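Local coordinates for protein soluble KIT ligand (PDB 2O27) that acts as a dimeric four-helix-bundle growth factor that binds and dimerises the receptor tyrosine kinase KIT, supporting survival and proliferation of blood, germ and pigment cells, at residues Asp45-Leu50 / Asp82-Cys87; Ile13-Ala18 / Glu66-Tyr71. All blocks are in the same frame, centred on the assembly; numbering follows the deposited sequence.

Contact 1 of 2, residues Asp45-Leu50 / Asp82-Cys87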
ATOM      1  N   ASP A  45      14.761   7.198 -21.175  1.00 36.56           N
ATOM      2  CA  ASP A  45      14.945   7.642 -19.814  1.00 38.53           C
ATOM      3  C   ASP A  45      13.766   7.214 -18.948  1.00 38.37           C
ATOM      4  O   ASP A  45      13.964   6.735 -17.844  1.00 36.58           O
ATOM      5  CB  ASP A  45      15.098   9.160 -19.751  1.00 40.09           C
ATOM      6  CG  ASP A  45      16.427   9.632 -20.299  1.00 42.85           C
ATOM      7  OD1 ASP A  45      17.435   8.955 -20.066  1.00 43.87           O
ATOM      8  OD2 ASP A  45      16.477  10.686 -20.951  1.00 46.25           O
ATOM      9  N   MET A  46      12.549   7.373 -19.458  1.00 36.65           N
ATOM     10  CA  MET A  46      11.367   7.013 -18.680  1.00 38.31           C
ATOM     11  C   MET A  46      11.286   5.526 -18.351  1.00 37.21           C
ATOM     12  O   MET A  46      10.841   5.141 -17.266  1.00 35.88           O
ATOM     13  CB  MET A  46      10.089   7.435 -19.403  1.00 40.23           C
ATOM     14  CG  MET A  46       9.537   8.789 -18.926  1.00 44.02           C
ATOM     15  SD  MET A  46       9.123   8.825 -17.142  1.00 45.73           S
ATOM     16  CE  MET A  46       8.036   7.454 -17.047  1.00 38.70           C
ATOM     17  N   VAL A  47      11.699   4.701 -19.307  1.00 34.77           N
ATOM     18  CA  VAL A  47      11.674   3.268 -19.108  1.00 34.60           C
ATOM     19  C   VAL A  47      12.710   2.945 -18.017  1.00 33.32           C
ATOM     20  O   VAL A  47      12.486   2.083 -17.172  1.00 33.25           O
ATOM     21  CB  VAL A  47      11.965   2.539 -20.449  1.00 36.21           C
ATOM     22  CG1 VAL A  47      13.453   2.434 -20.706  1.00 36.64           C
ATOM     23  CG2 VAL A  47      11.274   1.214 -20.462  1.00 38.29           C
ATOM     24  N   ILE A  48      13.823   3.663 -18.013  1.00 31.90           N
ATOM     25  CA  ILE A  48      14.844   3.431 -17.000  1.00 30.18           C
ATOM     26  C   ILE A  48      14.285   3.844 -15.628  1.00 31.66           C
ATOM     27  O   ILE A  48      14.464   3.122 -14.642  1.00 31.20           O
ATOM     28  CB  ILE A  48      16.154   4.210 -17.335  1.00 29.37           C
ATOM     29  CG1 ILE A  48      16.919   3.479 -18.446  1.00 30.90           C
ATOM     30  CG2 ILE A  48      17.032   4.347 -16.110  1.00 28.36           C
ATOM     31  CD1 ILE A  48      18.191   4.247 -18.955  1.00 28.02           C
ATOM     32  N   GLN A  49      13.585   4.981 -15.576  1.00 29.77           N
ATOM     33  CA  GLN A  49      12.996   5.481 -14.326  1.00 31.15           C
ATOM     34  C   GLN A  49      11.893   4.551 -13.787  1.00 29.69           C
ATOM     35  O   GLN A  49      11.767   4.351 -12.589  1.00 28.20           O
ATOM     36  CB  GLN A  49      12.422   6.891 -14.532  1.00 32.33           C
ATOM     37  CG  GLN A  49      13.453   7.981 -14.780  1.00 36.24           C
ATOM     38  CD  GLN A  49      14.638   7.920 -13.811  1.00 39.99           C
ATOM     39  OE1 GLN A  49      14.474   7.697 -12.611  1.00 38.39           O
ATOM     40  NE2 GLN A  49      15.838   8.123 -14.336  1.00 44.51           N
ATOM     41  N   LEU A  50      11.088   3.987 -14.675  1.00 29.14           N
ATOM     42  CA  LEU A  50      10.034   3.106 -14.225  1.00 30.58           C
ATOM     43  C   LEU A  50      10.678   1.878 -13.605  1.00 30.76           C
ATOM     44  O   LEU A  50      10.235   1.407 -12.566  1.00 29.01           O
ATOM     45  CB  LEU A  50       9.126   2.716 -15.392  1.00 30.37           C
ATOM     46  CG  LEU A  50       8.241   3.882 -15.834  1.00 32.64           C
ATOM     47  CD1 LEU A  50       7.562   3.576 -17.197  1.00 32.27           C
ATOM     48  CD2 LEU A  50       7.199   4.162 -14.726  1.00 31.58           C
ATOM     49  N   ASP A  82      12.400  -4.666 -17.916  1.00 36.49           N
ATOM     50  CA  ASP A  82      13.807  -5.003 -18.133  1.00 34.85           C
ATOM     51  C   ASP A  82      13.988  -5.258 -19.618  1.00 35.29           C
ATOM     52  O   ASP A  82      14.979  -4.829 -20.216  1.00 35.34           O
ATOM     53  CB  ASP A  82      14.247  -6.238 -17.343  1.00 35.11           C
ATOM     54  CG  ASP A  82      14.405  -5.964 -15.850  1.00 38.54           C
ATOM     55  OD1 ASP A  82      14.541  -4.794 -15.453  1.00 37.59           O
ATOM     56  OD2 ASP A  82      14.409  -6.939 -15.066  1.00 41.46           O
ATOM     57  N   ASP A  83      13.042  -5.965 -20.227  1.00 36.13           N
ATOM     58  CA  ASP A  83      13.154  -6.198 -21.662  1.00 35.95           C
ATOM     59  C   ASP A  83      13.061  -4.866 -22.398  1.00 36.78           C
ATOM     60  O   ASP A  83      13.771  -4.654 -23.372  1.00 35.84           O
ATOM     61  CB  ASP A  83      12.068  -7.144 -22.168  1.00 38.08           C
ATOM     62  CG  ASP A  83      12.284  -8.566 -21.707  1.00 39.85           C
ATOM     63  OD1 ASP A  83      13.447  -8.955 -21.468  1.00 44.69           O
ATOM     64  OD2 ASP A  83      11.298  -9.300 -21.591  1.00 42.13           O
ATOM     65  N   LEU A  84      12.205  -3.961 -21.928  1.00 36.78           N
ATOM     66  CA  LEU A  84      12.084  -2.660 -22.583  1.00 37.76           C
ATOM     67  C   LEU A  84      13.356  -1.832 -22.429  1.00 36.97           C
ATOM     68  O   LEU A  84      13.750  -1.129 -23.364  1.00 37.90           O
ATOM     69  CB  LEU A  84      10.879  -1.874 -22.055  1.00 37.99           C
ATOM     70  CG  LEU A  84       9.512  -2.482 -22.387  1.00 41.19           C
ATOM     71  CD1 LEU A  84       8.393  -1.578 -21.862  1.00 44.37           C
ATOM     72  CD2 LEU A  84       9.382  -2.643 -23.896  1.00 40.46           C
ATOM     73  N   VAL A  85      14.003  -1.912 -21.266  1.00 35.08           N
ATOM     74  CA  VAL A  85      15.239  -1.158 -21.046  1.00 35.77           C
ATOM     75  C   VAL A  85      16.330  -1.701 -21.966  1.00 35.29           C
ATOM     76  O   VAL A  85      17.085  -0.936 -22.566  1.00 33.56           O
ATOM     77  CB  VAL A  85      15.764  -1.262 -19.586  1.00 35.52           C
ATOM     78  CG1 VAL A  85      17.140  -0.656 -19.509  1.00 34.24           C
ATOM     79  CG2 VAL A  85      14.815  -0.557 -18.612  1.00 35.29           C
ATOM     80  N   LEU A  86      16.417  -3.027 -22.048  1.00 37.10           N
ATOM     81  CA  LEU A  86      17.402  -3.682 -22.905  1.00 40.85           C
ATOM     82  C   LEU A  86      17.248  -3.141 -24.341  1.00 40.88           C
ATOM     83  O   LEU A  86      18.211  -2.668 -24.977  1.00 38.21           O
ATOM     84  CB  LEU A  86      17.162  -5.193 -22.895  1.00 42.37           C
ATOM     85  CG  LEU A  86      18.333  -6.150 -23.125  1.00 44.68           C
ATOM     86  CD1 LEU A  86      17.777  -7.514 -23.533  1.00 45.53           C
ATOM     87  CD2 LEU A  86      19.276  -5.595 -24.177  1.00 42.62           C
ATOM     88  N   CYS A  87      16.017  -3.200 -24.835  1.00 44.10           N
ATOM     89  CA  CYS A  87      15.699  -2.722 -26.178  1.00 48.10           C
ATOM     90  C   CYS A  87      16.126  -1.256 -26.381  1.00 47.94           C
ATOM     91  O   CYS A  87      16.861  -0.937 -27.316  1.00 45.14           O
ATOM     92  CB  CYS A  87      14.196  -2.889 -26.423  1.00 54.04           C
ATOM     93  SG  CYS A  87      13.543  -2.378 -28.050  1.00 64.07           S
TER
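V47 points toward the neighbouring helix and is the central residue of this contact, one methyl on L84 and the other on V85. The side-chain contacts are all apolar. No hydrogen bond crosses between 45-50 and 82-87, and the backbones pass nearest at V47 and V85, whose CA atoms are 6.0 Å apart.

Take the tight part first. V47 CG2 lies 3.5 Å from L84 CB, closer than ordinary van der Waals contact, so the branch presses on the root of the leucine and not on its branched isopropyl end. The torsion explains the division of labour: with chi1 at 84°, CG1 sits between the backbone N and the carbonyl carbon, an unusual setting for a helical valine, while CG2 swings out beside L84.

The second group is methyl on methyl. V47 CG1 meets V85 CG2 at 3.9 Å, and the same V85 methyl rests 3.8 Å from V47 O, covering the backbone of the first helix as well as its side chain. V85 CG1, anti to its own backbone N (chi1 171°), takes the other direction and reaches I48 CG1 at a looser 4.3 Å, toward the more open flank of the pair.

The two helix axes approach to 9.2 Å and run roughly antiparallel, at 148°, as expected for the second and third main helices of a short-chain cytokine bundle. Helix 110-124 closes the inner side, where I116 meets M46, S120 meets L50, and I121 and F124 pack on L84. Strand 26-30 lies against the far side of 45-50 through L28 and the N29 bond to Q49 OE1, while the C87-C2 disulfide ties the N-terminal loop to helix 70-91.

Contact 2 of 2, residues Ile13-Ala18 / Glu66-Tyr71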
ATOM      1  N   ILE A  13      -2.753  -4.792 -14.272  1.00 51.84           N
ATOM      2  CA  ILE A  13      -2.427  -3.624 -13.502  1.00 45.80           C
ATOM      3  C   ILE A  13      -3.661  -3.152 -12.715  1.00 42.09           C
ATOM      4  O   ILE A  13      -3.536  -2.583 -11.643  1.00 40.08           O
ATOM      5  CB  ILE A  13      -1.925  -2.545 -14.494  1.00 44.77           C
ATOM      6  CG1 ILE A  13      -0.564  -2.999 -15.046  1.00 46.49           C
ATOM      7  CG2 ILE A  13      -1.861  -1.171 -13.849  1.00 44.19           C
ATOM      8  CD1 ILE A  13       0.011  -2.089 -16.112  1.00 47.56           C
ATOM      9  N   THR A  14      -4.843  -3.424 -13.253  1.00 40.91           N
ATOM     10  CA  THR A  14      -6.104  -3.027 -12.642  1.00 40.91           C
ATOM     11  C   THR A  14      -6.277  -3.665 -11.273  1.00 40.54           C
ATOM     12  O   THR A  14      -6.642  -2.990 -10.307  1.00 40.56           O
ATOM     13  CB  THR A  14      -7.315  -3.398 -13.558  1.00 41.52           C
ATOM     14  OG1 THR A  14      -7.224  -2.655 -14.780  1.00 39.45           O
ATOM     15  CG2 THR A  14      -8.644  -3.051 -12.887  1.00 42.02           C
ATOM     16  N   LYS A  15      -6.010  -4.961 -11.198  1.00 40.29           N
ATOM     17  CA  LYS A  15      -6.119  -5.689  -9.946  1.00 40.15           C
ATOM     18  C   LYS A  15      -5.079  -5.131  -8.961  1.00 38.32           C
ATOM     19  O   LYS A  15      -5.368  -4.949  -7.779  1.00 37.84           O
ATOM     20  CB  LYS A  15      -5.893  -7.185 -10.197  1.00 41.34           C
ATOM     21  CG  LYS A  15      -6.419  -8.121  -9.100  1.00 47.50           C
ATOM     22  CD  LYS A  15      -5.349  -8.486  -8.066  1.00 49.31           C
ATOM     23  CE  LYS A  15      -5.889  -9.410  -6.964  1.00 52.83           C
ATOM     24  NZ  LYS A  15      -6.434 -10.702  -7.471  1.00 53.08           N
ATOM     25  N   LEU A  16      -3.884  -4.833  -9.470  1.00 36.54           N
ATOM     26  CA  LEU A  16      -2.795  -4.294  -8.662  1.00 34.61           C
ATOM     27  C   LEU A  16      -3.213  -2.961  -8.061  1.00 33.40           C
ATOM     28  O   LEU A  16      -3.105  -2.750  -6.853  1.00 32.14           O
ATOM     29  CB  LEU A  16      -1.550  -4.071  -9.522  1.00 33.87           C
ATOM     30  CG  LEU A  16      -0.150  -4.234  -8.938  1.00 36.07           C
ATOM     31  CD1 LEU A  16       0.710  -3.091  -9.403  1.00 33.17           C
ATOM     32  CD2 LEU A  16      -0.171  -4.312  -7.432  1.00 34.32           C
ATOM     33  N   VAL A  17      -3.692  -2.058  -8.914  1.00 33.96           N
ATOM     34  CA  VAL A  17      -4.098  -0.740  -8.450  1.00 33.36           C
ATOM     35  C   VAL A  17      -5.209  -0.885  -7.424  1.00 34.38           C
ATOM     36  O   VAL A  17      -5.275  -0.120  -6.474  1.00 33.42           O
ATOM     37  CB  VAL A  17      -4.584   0.154  -9.616  1.00 31.85           C
ATOM     38  CG1 VAL A  17      -5.206   1.438  -9.081  1.00 30.05           C
ATOM     39  CG2 VAL A  17      -3.407   0.493 -10.514  1.00 32.29           C
ATOM     40  N   ALA A  18      -6.059  -1.884  -7.623  1.00 35.48           N
ATOM     41  CA  ALA A  18      -7.196  -2.146  -6.725  1.00 35.39           C
ATOM     42  C   ALA A  18      -6.758  -2.735  -5.387  1.00 35.11           C
ATOM     43  O   ALA A  18      -7.484  -2.634  -4.384  1.00 33.67           O
ATOM     44  CB  ALA A  18      -8.182  -3.101  -7.410  1.00 35.64           C
ATOM     45  N   GLU A  66       0.188 -17.907  -3.562  1.00 56.38           N
ATOM     46  CA  GLU A  66      -1.127 -18.115  -4.152  1.00 58.30           C
ATOM     47  C   GLU A  66      -2.083 -16.950  -3.981  1.00 57.19           C
ATOM     48  O   GLU A  66      -2.181 -16.365  -2.900  1.00 57.83           O
ATOM     49  CB  GLU A  66      -1.781 -19.376  -3.587  1.00 60.03           C
ATOM     50  CG  GLU A  66      -3.219 -19.555  -4.054  1.00 64.78           C
ATOM     51  CD  GLU A  66      -3.773 -20.929  -3.749  1.00 68.28           C
ATOM     52  OE1 GLU A  66      -4.974 -21.153  -4.013  1.00 68.32           O
ATOM     53  OE2 GLU A  66      -3.008 -21.786  -3.254  1.00 71.71           O
ATOM     54  N   GLY A  67      -2.789 -16.623  -5.061  1.00 56.35           N
ATOM     55  CA  GLY A  67      -3.751 -15.540  -5.014  1.00 55.03           C
ATOM     56  C   GLY A  67      -3.415 -14.278  -5.790  1.00 53.90           C
ATOM     57  O   GLY A  67      -3.951 -13.207  -5.481  1.00 53.97           O
ATOM     58  N   LEU A  68      -2.554 -14.383  -6.799  1.00 51.01           N
ATOM     59  CA  LEU A  68      -2.188 -13.207  -7.590  1.00 49.22           C
ATOM     60  C   LEU A  68      -1.835 -12.091  -6.616  1.00 46.22           C
ATOM     61  O   LEU A  68      -2.627 -11.192  -6.367  1.00 47.06           O
ATOM     62  CB  LEU A  68      -3.369 -12.763  -8.458  1.00 51.00           C
ATOM     63  CG  LEU A  68      -3.188 -12.693  -9.971  1.00 52.93           C
ATOM     64  CD1 LEU A  68      -4.458 -12.143 -10.597  1.00 55.68           C
ATOM     65  CD2 LEU A  68      -2.011 -11.813 -10.312  1.00 53.84           C
ATOM     66  N   SER A  69      -0.641 -12.166  -6.058  1.00 41.17           N
ATOM     67  CA  SER A  69      -0.189 -11.186  -5.104  1.00 37.82           C
ATOM     68  C   SER A  69       0.397  -9.962  -5.779  1.00 37.26           C
ATOM     69  O   SER A  69       0.735  -9.993  -6.956  1.00 38.18           O
ATOM     70  CB  SER A  69       0.861 -11.815  -4.194  1.00 36.26           C
ATOM     71  OG  SER A  69       2.036 -12.148  -4.903  1.00 33.31           O
ATOM     72  N   ASN A  70       0.519  -8.886  -5.019  1.00 35.38           N
ATOM     73  CA  ASN A  70       1.093  -7.668  -5.534  1.00 35.09           C
ATOM     74  C   ASN A  70       2.540  -7.947  -5.917  1.00 33.77           C
ATOM     75  O   ASN A  70       3.014  -7.478  -6.955  1.00 32.68           O
ATOM     76  CB  ASN A  70       1.012  -6.559  -4.472  1.00 34.88           C
ATOM     77  CG  ASN A  70      -0.418  -6.101  -4.221  1.00 34.25           C
ATOM     78  OD1 ASN A  70      -1.346  -6.565  -4.881  1.00 35.92           O
ATOM     79  ND2 ASN A  70      -0.598  -5.187  -3.272  1.00 30.63           N
ATOM     80  N   TYR A  71       3.233  -8.737  -5.094  1.00 32.40           N
ATOM     81  CA  TYR A  71       4.631  -9.051  -5.371  1.00 32.68           C
ATOM     82  C   TYR A  71       4.776  -9.655  -6.768  1.00 32.12           C
ATOM     83  O   TYR A  71       5.598  -9.204  -7.554  1.00 31.48           O
ATOM     84  CB  TYR A  71       5.219 -10.043  -4.333  1.00 30.78           C
ATOM     85  CG  TYR A  71       6.689 -10.345  -4.544  1.00 28.65           C
ATOM     86  CD1 TYR A  71       7.670  -9.632  -3.855  1.00 28.32           C
ATOM     87  CD2 TYR A  71       7.108 -11.298  -5.473  1.00 29.76           C
ATOM     88  CE1 TYR A  71       9.040  -9.854  -4.084  1.00 28.39           C
ATOM     89  CE2 TYR A  71       8.482 -11.527  -5.711  1.00 29.66           C
ATOM     90  CZ  TYR A  71       9.429 -10.794  -5.003  1.00 30.63           C
ATOM     91  OH  TYR A  71      10.773 -10.998  -5.192  1.00 35.58           O
TER
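L16 and N70 form the close half of this contact. The leucine's CD2 hangs over the flat face of the N70 amide, 3.7 Å from N70 CG and 3.6 Å from N70 OD1, and also touches the asparagine's CB. Both L16 torsions lie well off the staggered positions (chi1 -147°, chi2 -136°). I73, I74 and F114 surround the rest of the leucine, so this side belongs to the bundle interior. The amide is held from elsewhere: N70 ND2 bonds to the backbone O of N19, just past the short helix 13-18.

The other half is looser. K15 bends at chi2 (-94°) and runs out across L68, bringing its NZ to 3.8 Å from L68 CB and its CE to 3.8 Å from L68 O. At 4.0 Å, K15 NZ and G67 O are too far apart for a hydrogen bond; the ammonium group instead makes a weak one to the backbone O of E66 of the second subunit. L68 itself is exposed in the turn that leads to S69, the N-cap of helix 70-91.

With no hydrogen bond joining 13-18 to 66-71, the contact rests mainly on packing, probably with long-range attraction between the lysine and nearby carbonyls. Polar anchors surround it: N19 for the buried amide, and the second subunit, with which A18 and G67 make backbone hydrogen bonds.

Overall arrangement
Both contacts use helix 70-91, contact 1 within its C-terminal half and contact 2 at its N-terminal start, and their centres lie about 22 Å apart without touching. Contact 1 sits about 7 Å from the centre of the chain and joins two long helices almost wholly through hydrocarbon side chains, with no other subunit touching it. Contact 2, about 17 Å out, sets a short helix against the turn and first residues of helix 70-91 and mixes a leucine, an amide and a lysine tail at the dimer interface. Helix 110-124 covers the inner side of each. Thus one helix serves the four-helix core at one end and the subunit boundary at the other.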